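Local structure of methylenetetrahydrofolate--tRNA-(uracil-5-)-methyltransferase TrmFO (Thermus thermophilus, 3G5S) at residues Pro162-Glu167 with Trp272-Phe277; Glu300-Gly305 with Tyr394-Leu399; Thr172-Ala177 with Leu187-Thr192. The protein uses methylenetetrahydrofolate as carbon donor and FAD as cofactor to methylate C5 of uridine 54 in tRNA, giving 5-methyluridine. All blocks are in the same frame, centred on the assembly; numbering follows the deposited sequence.

Overall arrangement
The three contacts lie along one six-stranded antiparallel sheet. Contact 3 pairs strand 175-176 with 187-191, contact 1 pairs 163-165 with 271-274, and contact 2 sets 301-303, one of the two outer strands, against the loop segment 394-399. Contact 1 sits between the other two. Its centre is about 10 Å from that of contact 2, which it meets through Ile163, with Ile163 N 2.8 Å from Arg303 O. Contact 3 is nested in the chain loop that contact 1 closes, and Trp272 CH2 reaches Arg176 NH1 at 3.6 Å. Glutathione binds at the turn of contact 1, about 13 Å from the side chain of Asn188 in contact 3, while the Tyr394 side chain of contact 2 comes within about 8 Å of FAD.

Contact 1 (Pro162-Glu167 with Trp272-Phe277); sequences PIVLYE and WSLVGF. With GSH (glutathione), chain C.
Ile163 faces Ser273 as a non-hydrogen-bonded antiparallel pair, next to the hydrogen-bonded pair Val164 and Trp272, and the two short strands run at 139° to each other. Val164 N gives its hydrogen to Trp272 O at 2.8 Å, and Trp272 N answers to Val164 O at 3.0 Å. One step on, Leu274 N binds Pro162 O at 3.0 Å.

On the Ile163-Ser273 face, CG1 of Ile163 rests against CB of Ser273 at 3.9 Å, while the Ser273 hydroxyl is taken by Glu265. Trp272, on the Val164 face, meets Tyr166 just past the end of the strand. The two side chains lie side by side and point the same way, an oblique aromatic pair with planes 38° apart. CG of Tyr166 is anti to the backbone N (chi1 -177°), and the ring then brings CD1 over one face of the indole, 3.3 Å from Trp272 NE1. That NE1 is already committed to Gly269 O. At the far end the Pro162 ring crosses Phe277 obliquely, CD lying 4.1 Å from CB of Phe277.

From Leu274 to Phe277 the chain makes a type II beta turn, with Gly276 at the position where phi is positive. The turn presents the Gly276 amide to the bound glutathione, whose carboxylate atom O31 accepts from Gly276 N at 2.9 Å.

Within the sheet this pair is internal: strand 301-303 bonds to the far edge of 163-165, strand 258-264 flanks 271-274, and helix 283-290 packs on Pro162 through Gln286 and Ile290.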
loop_
_atom_site.group_PDB
_atom_site.type_symbol
_atom_site.label_atom_id
_atom_site.label_comp_id
_atom_site.label_asym_id
_atom_site.label_seq_id
_atom_site.Cartn_x
_atom_site.Cartn_y
_atom_site.Cartn_z
ATOM N N PRO A 162 -8.605 -9.443 -3.583
ATOM C CA PRO A 162 -9.428 -8.287 -3.220
ATOM C C PRO A 162 -9.810 -8.291 -1.741
ATOM O O PRO A 162 -9.973 -9.354 -1.138
ATOM C CB PRO A 162 -10.692 -8.478 -4.067
ATOM C CG PRO A 162 -10.309 -9.453 -5.129
ATOM C CD PRO A 162 -9.287 -10.340 -4.531
ATOM N N ILE A 163 -9.970 -7.092 -1.188
ATOM C CA ILE A 163 -10.386 -6.894 0.194
ATOM C C ILE A 163 -11.683 -6.096 0.195
ATOM O O ILE A 163 -11.793 -5.087 -0.507
ATOM C CB ILE A 163 -9.320 -6.111 0.982
ATOM C CG1 ILE A 163 -7.980 -6.849 0.912
ATOM C CG2 ILE A 163 -9.761 -5.897 2.418
ATOM C CD1 ILE A 163 -6.864 -6.156 1.673
ATOM N N VAL A 164 -12.653 -6.557 0.976
ATOM C CA VAL A 164 -13.945 -5.888 1.085
ATOM C C VAL A 164 -14.147 -5.337 2.488
ATOM O O VAL A 164 -13.533 -5.790 3.457
ATOM C CB VAL A 164 -15.121 -6.823 0.727
ATOM C CG1 VAL A 164 -14.960 -7.362 -0.685
ATOM C CG2 VAL A 164 -15.241 -7.963 1.718
ATOM N N LEU A 165 -15.019 -4.344 2.577
ATOM C CA LEU A 165 -15.410 -3.766 3.847
ATOM C C LEU A 165 -16.389 -4.702 4.550
ATOM O O LEU A 165 -17.408 -5.082 3.982
ATOM C CB LEU A 165 -16.065 -2.408 3.601
ATOM C CG LEU A 165 -16.267 -1.485 4.801
ATOM C CD1 LEU A 165 -14.923 -0.974 5.284
ATOM C CD2 LEU A 165 -17.176 -0.324 4.431
ATOM N N TYR A 166 -16.088 -5.058 5.793
ATOM C CA TYR A 166 -16.898 -6.029 6.518
ATOM C C TYR A 166 -18.381 -5.666 6.560
ATOM O O TYR A 166 -19.245 -6.523 6.351
ATOM C CB TYR A 166 -16.367 -6.202 7.941
ATOM C CG TYR A 166 -17.113 -7.240 8.744
ATOM C CD1 TYR A 166 -16.821 -8.594 8.611
ATOM C CD2 TYR A 166 -18.114 -6.871 9.629
ATOM C CE1 TYR A 166 -17.505 -9.551 9.342
ATOM C CE2 TYR A 166 -18.798 -7.820 10.366
ATOM C CZ TYR A 166 -18.490 -9.157 10.219
ATOM O OH TYR A 166 -19.168 -10.109 10.949
ATOM N N GLU A 167 -18.675 -4.397 6.824
ATOM C CA GLU A 167 -20.058 -3.962 6.964
ATOM C C GLU A 167 -20.858 -4.110 5.671
ATOM O O GLU A 167 -22.084 -4.061 5.690
ATOM C CB GLU A 167 -20.115 -2.518 7.467
ATOM C CG GLU A 167 -19.859 -1.473 6.397
ATOM C CD GLU A 167 -20.165 -0.065 6.869
ATOM O OE1 GLU A 167 -20.010 0.204 8.079
ATOM O OE2 GLU A 167 -20.561 0.777 6.033
ATOM N N TRP A 272 -11.648 -7.461 5.098
ATOM C CA TRP A 272 -11.584 -8.907 4.929
ATOM C C TRP A 272 -11.211 -9.260 3.499
ATOM O O TRP A 272 -11.827 -8.774 2.545
ATOM C CB TRP A 272 -12.929 -9.546 5.309
ATOM C CG TRP A 272 -13.194 -9.485 6.790
ATOM C CD1 TRP A 272 -13.309 -8.360 7.560
ATOM C CD2 TRP A 272 -13.338 -10.596 7.683
ATOM N NE1 TRP A 272 -13.519 -8.706 8.874
ATOM C CE2 TRP A 272 -13.546 -10.072 8.975
ATOM C CE3 TRP A 272 -13.313 -11.981 7.513
ATOM C CZ2 TRP A 272 -13.727 -10.886 10.089
ATOM C CZ3 TRP A 272 -13.497 -12.788 8.616
ATOM C CH2 TRP A 272 -13.703 -12.239 9.888
ATOM N N SER A 273 -10.191 -10.099 3.343
ATOM C CA SER A 273 -9.745 -10.485 2.009
ATOM C C SER A 273 -10.374 -11.797 1.570
ATOM O O SER A 273 -10.712 -12.644 2.392
ATOM C CB SER A 273 -8.221 -10.604 1.940
ATOM O OG SER A 273 -7.769 -11.725 2.669
ATOM N N LEU A 274 -10.513 -11.958 0.259
ATOM C CA LEU A 274 -10.923 -13.228 -0.321
ATOM C C LEU A 274 -9.725 -14.165 -0.387
ATOM O O LEU A 274 -8.754 -13.894 -1.094
ATOM C CB LEU A 274 -11.492 -13.028 -1.722
ATOM C CG LEU A 274 -12.934 -12.533 -1.821
ATOM C CD1 LEU A 274 -13.093 -11.133 -1.248
ATOM C CD2 LEU A 274 -13.396 -12.574 -3.264
ATOM N N VAL A 275 -9.795 -15.269 0.344
ATOM C CA VAL A 275 -8.646 -16.150 0.507
ATOM C C VAL A 275 -8.355 -16.921 -0.773
ATOM O O VAL A 275 -9.228 -17.593 -1.313
ATOM C CB VAL A 275 -8.877 -17.132 1.676
ATOM C CG1 VAL A 275 -7.713 -18.108 1.796
ATOM C CG2 VAL A 275 -9.078 -16.364 2.978
ATOM N N GLY A 276 -7.127 -16.816 -1.267
ATOM C CA GLY A 276 -6.735 -17.559 -2.448
ATOM C C GLY A 276 -7.222 -16.957 -3.754
ATOM O O GLY A 276 -7.237 -17.638 -4.778
ATOM N N PHE A 277 -7.599 -15.677 -3.722
ATOM C CA PHE A 277 -8.114 -14.992 -4.905
ATOM C C PHE A 277 -7.140 -13.983 -5.500
ATOM O O PHE A 277 -7.533 -12.951 -6.030
ATOM C CB PHE A 277 -9.501 -14.393 -4.637
ATOM C CG PHE A 277 -10.608 -15.368 -4.906
ATOM C CD1 PHE A 277 -10.882 -16.398 -4.019
ATOM C CD2 PHE A 277 -11.329 -15.306 -6.086
ATOM C CE1 PHE A 277 -11.878 -17.327 -4.300
ATOM C CE2 PHE A 277 -12.318 -16.229 -6.365
ATOM C CZ PHE A 277 -12.597 -17.238 -5.474
HETATM N N1 GSH C . 3.448 -11.982 -1.607
HETATM C CA1 GSH C . 3.854 -12.647 -0.383
HETATM C C1 GSH C . 4.916 -13.712 -0.611
HETATM O O11 GSH C . 5.471 -13.841 -1.884
HETATM O O12 GSH C . 5.456 -14.205 0.324
HETATM C CB1 GSH C . 2.689 -13.152 0.463
HETATM C CG1 GSH C . 2.089 -14.506 0.104
HETATM C CD1 GSH C . 1.295 -14.627 -1.195
HETATM O OE1 GSH C . 1.300 -13.781 -2.030
HETATM N N2 GSH C . 0.508 -15.816 -1.365
HETATM C CA2 GSH C . -0.349 -15.964 -2.499
HETATM C C2 GSH C . -1.822 -15.799 -2.138
HETATM O O2 GSH C . -2.439 -16.718 -1.712
HETATM C CB2 GSH C . -0.047 -17.320 -3.116
HETATM S SG2 GSH C . -0.821 -17.679 -4.707
HETATM N N3 GSH C . -2.524 -14.687 -2.749
HETATM C CA3 GSH C . -3.958 -14.579 -2.589
HETATM C C3 GSH C . -4.400 -14.108 -1.211
HETATM O O31 GSH C . -5.404 -14.493 -0.698
HETATM O O32 GSH C . -3.446 -13.434 -0.474
#

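Contact 2 (Glu300-Gly305 with Tyr394-Leu399); sequences EIVRYG and YANWGL. With EDO (1,2-ethanediol), chain H.
Tyr304 N donates to the phenol oxygen of Tyr394, N to OH 2.9 Å, in a nearly straight bond (167° at the hydrogen); it is the hydrogen bond that joins 300-305 to 394-399. The same OH lies near the plane of the Tyr304 ring, at its edge, 3.6 Å from CD2. A second polar link stays within one segment: Arg303 NH1 bonds to Tyr304 O at 2.8 Å, and NH2 of the same guanidinium goes to Pro392 O just ahead of Tyr394.

The backbone behind this is a classic beta bulge, Val302 and Arg303 both facing Ile163 on the neighbouring strand, in one of the two outer strands of the six-stranded sheet. The chain turns a corner at Val302, and the loop between helices 374-384 and 409-429 packs against it.

Packing does the rest. CG of Arg303 sits over one face of the Tyr394 ring in a CH-pi contact, 4.2 Å from the centroid, while the guanidinium, steeply inclined to the ring at 72°, brings NH1 to 3.5 Å from CE1. Asn396 CB comes in against Val302 O at 3.2 Å.

At the Glu300 end a 1,2-ethanediol, probably from crystallisation, donates both hydroxyls to the Glu300 carboxylate, O1 to OE1 and O2 to OE2, the latter at 2.6 Å. Its O2 also lies 3.5 Å from Trp397 CB.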
loop_
_atom_site.group_PDB
_atom_site.type_symbol
_atom_site.label_atom_id
_atom_site.label_comp_id
_atom_site.label_asym_id
_atom_site.label_seq_id
_atom_site.Cartn_x
_atom_site.Cartn_y
_atom_site.Cartn_z
ATOM N N GLU A 300 -18.377 -3.659 -0.824
ATOM C CA GLU A 300 -17.546 -2.505 -1.143
ATOM C C GLU A 300 -16.097 -2.973 -1.136
ATOM O O GLU A 300 -15.563 -3.369 -0.103
ATOM C CB GLU A 300 -17.736 -1.387 -0.110
ATOM C CG GLU A 300 -16.847 -0.171 -0.358
ATOM C CD GLU A 300 -17.030 0.945 0.667
ATOM O OE1 GLU A 300 -18.127 1.061 1.257
ATOM O OE2 GLU A 300 -16.073 1.722 0.875
ATOM N N ILE A 301 -15.469 -2.958 -2.302
ATOM C CA ILE A 301 -14.085 -3.385 -2.420
ATOM C C ILE A 301 -13.193 -2.207 -2.096
ATOM O O ILE A 301 -13.250 -1.183 -2.776
ATOM C CB ILE A 301 -13.778 -3.906 -3.834
ATOM C CG1 ILE A 301 -14.607 -5.158 -4.126
ATOM C CG2 ILE A 301 -12.290 -4.189 -3.989
ATOM C CD1 ILE A 301 -15.132 -5.227 -5.537
ATOM N N VAL A 302 -12.378 -2.350 -1.054
ATOM C CA VAL A 302 -11.500 -1.269 -0.634
ATOM C C VAL A 302 -10.066 -1.426 -1.139
ATOM O O VAL A 302 -9.327 -0.449 -1.173
ATOM C CB VAL A 302 -11.516 -1.071 0.899
ATOM C CG1 VAL A 302 -12.892 -0.628 1.364
ATOM C CG2 VAL A 302 -11.088 -2.339 1.617
ATOM N N ARG A 303 -9.675 -2.633 -1.538
ATOM C CA ARG A 303 -8.349 -2.838 -2.106
ATOM C C ARG A 303 -8.475 -3.936 -3.149
ATOM O O ARG A 303 -8.869 -5.050 -2.822
ATOM C CB ARG A 303 -7.348 -3.232 -1.013
ATOM C CG ARG A 303 -5.899 -3.249 -1.468
ATOM C CD ARG A 303 -5.466 -4.583 -2.122
ATOM N NE ARG A 303 -4.011 -4.651 -2.090
ATOM C CZ ARG A 303 -3.192 -4.310 -3.084
ATOM N NH1 ARG A 303 -3.666 -3.953 -4.274
ATOM N NH2 ARG A 303 -1.876 -4.359 -2.884
ATOM N N TYR A 304 -8.187 -3.612 -4.405
ATOM C CA TYR A 304 -8.322 -4.584 -5.486
ATOM C C TYR A 304 -7.121 -5.527 -5.565
ATOM O O TYR A 304 -6.008 -5.174 -5.178
ATOM C CB TYR A 304 -8.537 -3.869 -6.817
ATOM C CG TYR A 304 -9.946 -3.353 -6.979
ATOM C CD1 TYR A 304 -10.945 -4.185 -7.465
ATOM C CD2 TYR A 304 -10.292 -2.051 -6.628
ATOM C CE1 TYR A 304 -12.236 -3.749 -7.611
ATOM C CE2 TYR A 304 -11.594 -1.599 -6.774
ATOM C CZ TYR A 304 -12.559 -2.456 -7.265
ATOM O OH TYR A 304 -13.852 -2.032 -7.420
ATOM N N GLY A 305 -7.344 -6.735 -6.069
ATOM C CA GLY A 305 -6.260 -7.691 -6.223
ATOM C C GLY A 305 -5.300 -7.301 -7.329
ATOM O O GLY A 305 -5.697 -6.660 -8.311
ATOM N N TYR A 394 -2.663 0.198 -0.220
ATOM C CA TYR A 394 -2.822 1.573 -0.672
ATOM C C TYR A 394 -3.924 2.277 0.113
ATOM O O TYR A 394 -4.675 1.636 0.853
ATOM C CB TYR A 394 -3.020 1.664 -2.184
ATOM C CG TYR A 394 -4.229 0.978 -2.792
ATOM C CD1 TYR A 394 -4.082 -0.148 -3.589
ATOM C CD2 TYR A 394 -5.503 1.510 -2.649
ATOM C CE1 TYR A 394 -5.176 -0.746 -4.200
ATOM C CE2 TYR A 394 -6.611 0.912 -3.253
ATOM C CZ TYR A 394 -6.437 -0.212 -4.029
ATOM O OH TYR A 394 -7.509 -0.824 -4.650
ATOM N N ALA A 395 -4.005 3.598 -0.026
ATOM C CA ALA A 395 -4.972 4.382 0.740
ATOM C C ALA A 395 -6.407 4.006 0.373
ATOM O O ALA A 395 -6.751 3.931 -0.802
ATOM C CB ALA A 395 -4.753 5.854 0.492
ATOM N N ASN A 396 -7.232 3.800 1.389
ATOM C CA ASN A 396 -8.640 3.480 1.195
ATOM C C ASN A 396 -9.392 3.771 2.488
ATOM O O ASN A 396 -8.787 3.865 3.561
ATOM C CB ASN A 396 -8.830 2.020 0.757
ATOM C CG ASN A 396 -8.438 1.037 1.835
ATOM O OD1 ASN A 396 -7.281 0.586 1.898
ATOM N ND2 ASN A 396 -9.373 0.717 2.710
ATOM N N TRP A 397 -10.709 3.906 2.387
ATOM C CA TRP A 397 -11.512 4.289 3.537
ATOM C C TRP A 397 -11.624 3.224 4.624
ATOM O O TRP A 397 -12.022 3.534 5.735
ATOM C CB TRP A 397 -12.900 4.751 3.100
ATOM C CG TRP A 397 -12.894 6.031 2.331
ATOM C CD1 TRP A 397 -13.357 6.222 1.062
ATOM C CD2 TRP A 397 -12.446 7.316 2.793
ATOM N NE1 TRP A 397 -13.221 7.542 0.701
ATOM C CE2 TRP A 397 -12.665 8.233 1.745
ATOM C CE3 TRP A 397 -11.874 7.775 3.985
ATOM C CZ2 TRP A 397 -12.333 9.590 1.858
ATOM C CZ3 TRP A 397 -11.546 9.122 4.096
ATOM C CH2 TRP A 397 -11.777 10.011 3.040
ATOM N N GLY A 398 -11.276 1.976 4.322
ATOM C CA GLY A 398 -11.272 0.948 5.349
ATOM C C GLY A 398 -10.217 1.137 6.431
ATOM O O GLY A 398 -10.312 0.528 7.498
ATOM N N LEU A 399 -9.228 1.990 6.166
ATOM C CA LEU A 399 -8.091 2.179 7.067
ATOM C C LEU A 399 -8.395 3.074 8.261
ATOM O O LEU A 399 -7.647 3.071 9.231
ATOM C CB LEU A 399 -6.919 2.783 6.302
ATOM C CG LEU A 399 -6.336 1.907 5.202
ATOM C CD1 LEU A 399 -5.307 2.681 4.417
ATOM C CD2 LEU A 399 -5.738 0.617 5.750
HETATM C C1 EDO H . -18.114 4.320 3.421
HETATM O O1 EDO H . -18.492 2.938 3.388
HETATM C C2 EDO H . -16.598 4.436 3.318
HETATM O O2 EDO H . -16.182 4.036 2.006
#

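Contact 3 (Thr172-Ala177 with Leu187-Thr192); sequences TKCFRA and LNCPMT
Phe175 and Asn188 form the hydrogen-bonded pair of a beta hairpin, with Arg176 and Leu187 the non-hydrogen-bonded pair beside them. Phe175 N donates to Asn188 O at 3.0 Å. In return Phe175 O is gripped twice by Asn188, by the backbone N at 2.8 Å and by side-chain ND2 at 3.1 Å, the two donors arriving from opposite faces of the carbonyl plane. Asn188 ND2 also gives a hydrogen to Ala177 O at 3.1 Å, which lies in the amide plane, while OD1 accepts from Gln261. The amide is thus bonded at both ends, and its rotation is fixed.

The Phe175 ring folds back over this residue. Its CG takes the crowded position between backbone N and carbonyl carbon (chi1 62°), and Asn188 CB ends up over one face of the ring, 3.8 Å from the centroid. Pro190 CG meets the ring at its edge. On the opposite face of the hairpin, Arg176 CD lies 3.5 Å from Leu187 CD2. Cys174 SG and Cys189 SG touch at 3.8 Å, too far apart for a disulfide. A water bridges the strands where they splay, donating to Lys173 O and, at 2.9 Å, to Pro190 O.

Strand 175-176 is an edge strand of the sheet within the chain; strand 258-264 bonds to the other edge of 187-191, Trp272 packs on Arg176 and Leu187, and helix 193-205 follows the Thr192 N-cap.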
loop_
_atom_site.group_PDB
_atom_site.type_symbol
_atom_site.label_atom_id
_atom_site.label_comp_id
_atom_site.label_asym_id
_atom_site.label_seq_id
_atom_site.Cartn_x
_atom_site.Cartn_y
_atom_site.Cartn_z
ATOM N N THR A 172 -26.137 -12.976 6.263
ATOM C CA THR A 172 -27.148 -14.029 6.215
ATOM C C THR A 172 -26.812 -15.082 5.161
ATOM O O THR A 172 -27.463 -16.123 5.089
ATOM C CB THR A 172 -28.566 -13.478 5.937
ATOM O OG1 THR A 172 -28.650 -13.020 4.582
ATOM C CG2 THR A 172 -28.915 -12.339 6.895
ATOM N N LYS A 173 -25.801 -14.810 4.343
ATOM C CA LYS A 173 -25.408 -15.735 3.288
ATOM C C LYS A 173 -24.025 -16.331 3.540
ATOM O O LYS A 173 -23.424 -16.940 2.648
ATOM C CB LYS A 173 -25.465 -15.045 1.925
ATOM C CG LYS A 173 -26.885 -14.678 1.510
ATOM C CD LYS A 173 -26.922 -13.909 0.200
ATOM C CE LYS A 173 -28.343 -13.483 -0.141
ATOM N NZ LYS A 173 -29.262 -14.649 -0.279
ATOM N N CYS A 174 -23.528 -16.161 4.758
ATOM C CA CYS A 174 -22.234 -16.715 5.139
ATOM C C CYS A 174 -22.307 -17.466 6.456
ATOM O O CYS A 174 -23.267 -17.335 7.206
ATOM C CB CYS A 174 -21.191 -15.614 5.314
ATOM S SG CYS A 174 -21.240 -14.256 4.162
ATOM N N PHE A 175 -21.267 -18.240 6.742
ATOM C CA PHE A 175 -21.108 -18.839 8.059
ATOM C C PHE A 175 -19.652 -18.774 8.506
ATOM O O PHE A 175 -18.742 -18.935 7.691
ATOM C CB PHE A 175 -21.676 -20.267 8.116
ATOM C CG PHE A 175 -21.000 -21.251 7.193
ATOM C CD1 PHE A 175 -21.410 -21.394 5.873
ATOM C CD2 PHE A 175 -19.985 -22.068 7.662
ATOM C CE1 PHE A 175 -20.804 -22.320 5.038
ATOM C CE2 PHE A 175 -19.378 -22.990 6.837
ATOM C CZ PHE A 175 -19.786 -23.116 5.519
ATOM N N ARG A 176 -19.443 -18.495 9.791
ATOM C CA ARG A 176 -18.103 -18.449 10.365
ATOM C C ARG A 176 -17.680 -19.857 10.741
ATOM O O ARG A 176 -18.368 -20.540 11.500
ATOM C CB ARG A 176 -18.060 -17.574 11.629
ATOM C CG ARG A 176 -18.041 -16.057 11.416
ATOM C CD ARG A 176 -16.690 -15.519 10.917
ATOM N NE ARG A 176 -15.659 -15.386 11.952
ATOM C CZ ARG A 176 -15.395 -14.264 12.622
ATOM N NH1 ARG A 176 -16.097 -13.163 12.390
ATOM N NH2 ARG A 176 -14.428 -14.246 13.529
ATOM N N ALA A 177 -16.541 -20.288 10.221
ATOM C CA ALA A 177 -16.009 -21.594 10.557
ATOM C C ALA A 177 -14.594 -21.742 10.050
ATOM O O ALA A 177 -14.212 -21.156 9.033
ATOM C CB ALA A 177 -16.883 -22.695 9.984
ATOM N N LEU A 187 -14.797 -16.391 7.326
ATOM C CA LEU A 187 -16.161 -16.290 6.835
ATOM C C LEU A 187 -16.253 -17.112 5.560
ATOM O O LEU A 187 -15.407 -17.002 4.678
ATOM C CB LEU A 187 -16.537 -14.836 6.559
ATOM C CG LEU A 187 -17.190 -14.074 7.710
ATOM C CD1 LEU A 187 -17.359 -12.609 7.349
ATOM C CD2 LEU A 187 -18.535 -14.703 8.053
ATOM N N ASN A 188 -17.279 -17.947 5.472
ATOM C CA ASN A 188 -17.443 -18.832 4.331
ATOM C C ASN A 188 -18.715 -18.483 3.583
ATOM O O ASN A 188 -19.778 -18.402 4.185
ATOM C CB ASN A 188 -17.497 -20.281 4.807
ATOM C CG ASN A 188 -16.258 -20.677 5.572
ATOM O OD1 ASN A 188 -15.228 -20.980 4.976
ATOM N ND2 ASN A 188 -16.340 -20.656 6.899
ATOM N N CYS A 189 -18.596 -18.272 2.278
ATOM C CA CYS A 189 -19.729 -17.952 1.420
ATOM C C CYS A 189 -20.029 -19.168 0.555
ATOM O O CYS A 189 -19.371 -19.371 -0.467
ATOM C CB CYS A 189 -19.386 -16.768 0.516
ATOM S SG CYS A 189 -18.877 -15.268 1.379
ATOM N N PRO A 190 -21.000 -20.000 0.969
ATOM C CA PRO A 190 -21.279 -21.209 0.192
ATOM C C PRO A 190 -22.029 -20.931 -1.108
ATOM O O PRO A 190 -22.836 -19.997 -1.199
ATOM C CB PRO A 190 -22.133 -22.048 1.142
ATOM C CG PRO A 190 -22.789 -21.062 2.044
ATOM C CD PRO A 190 -21.817 -19.921 2.196
HETATM N N MSE A 191 -21.776 -21.790 -2.088
HETATM C CA MSE A 191 -22.275 -21.645 -3.439
HETATM C C MSE A 191 -22.826 -22.982 -3.905
HETATM O O MSE A 191 -22.281 -24.032 -3.555
HETATM C CB MSE A 191 -21.114 -21.266 -4.341
HETATM C CG MSE A 191 -21.503 -20.439 -5.507
HETATM SE SE MSE A 191 -19.906 -19.713 -6.258
HETATM C CE MSE A 191 -19.263 -18.756 -4.762
ATOM N N THR A 192 -23.894 -22.945 -4.697
ATOM C CA THR A 192 -24.392 -24.152 -5.338
ATOM C C THR A 192 -23.569 -24.417 -6.590
ATOM O O THR A 192 -22.792 -23.570 -7.037
ATOM C CB THR A 192 -25.848 -23.994 -5.788
ATOM O OG1 THR A 192 -25.921 -22.939 -6.753
ATOM C CG2 THR A 192 -26.754 -23.679 -4.604
HETATM O O HOH W 1 -24.487 -18.467 0.643
#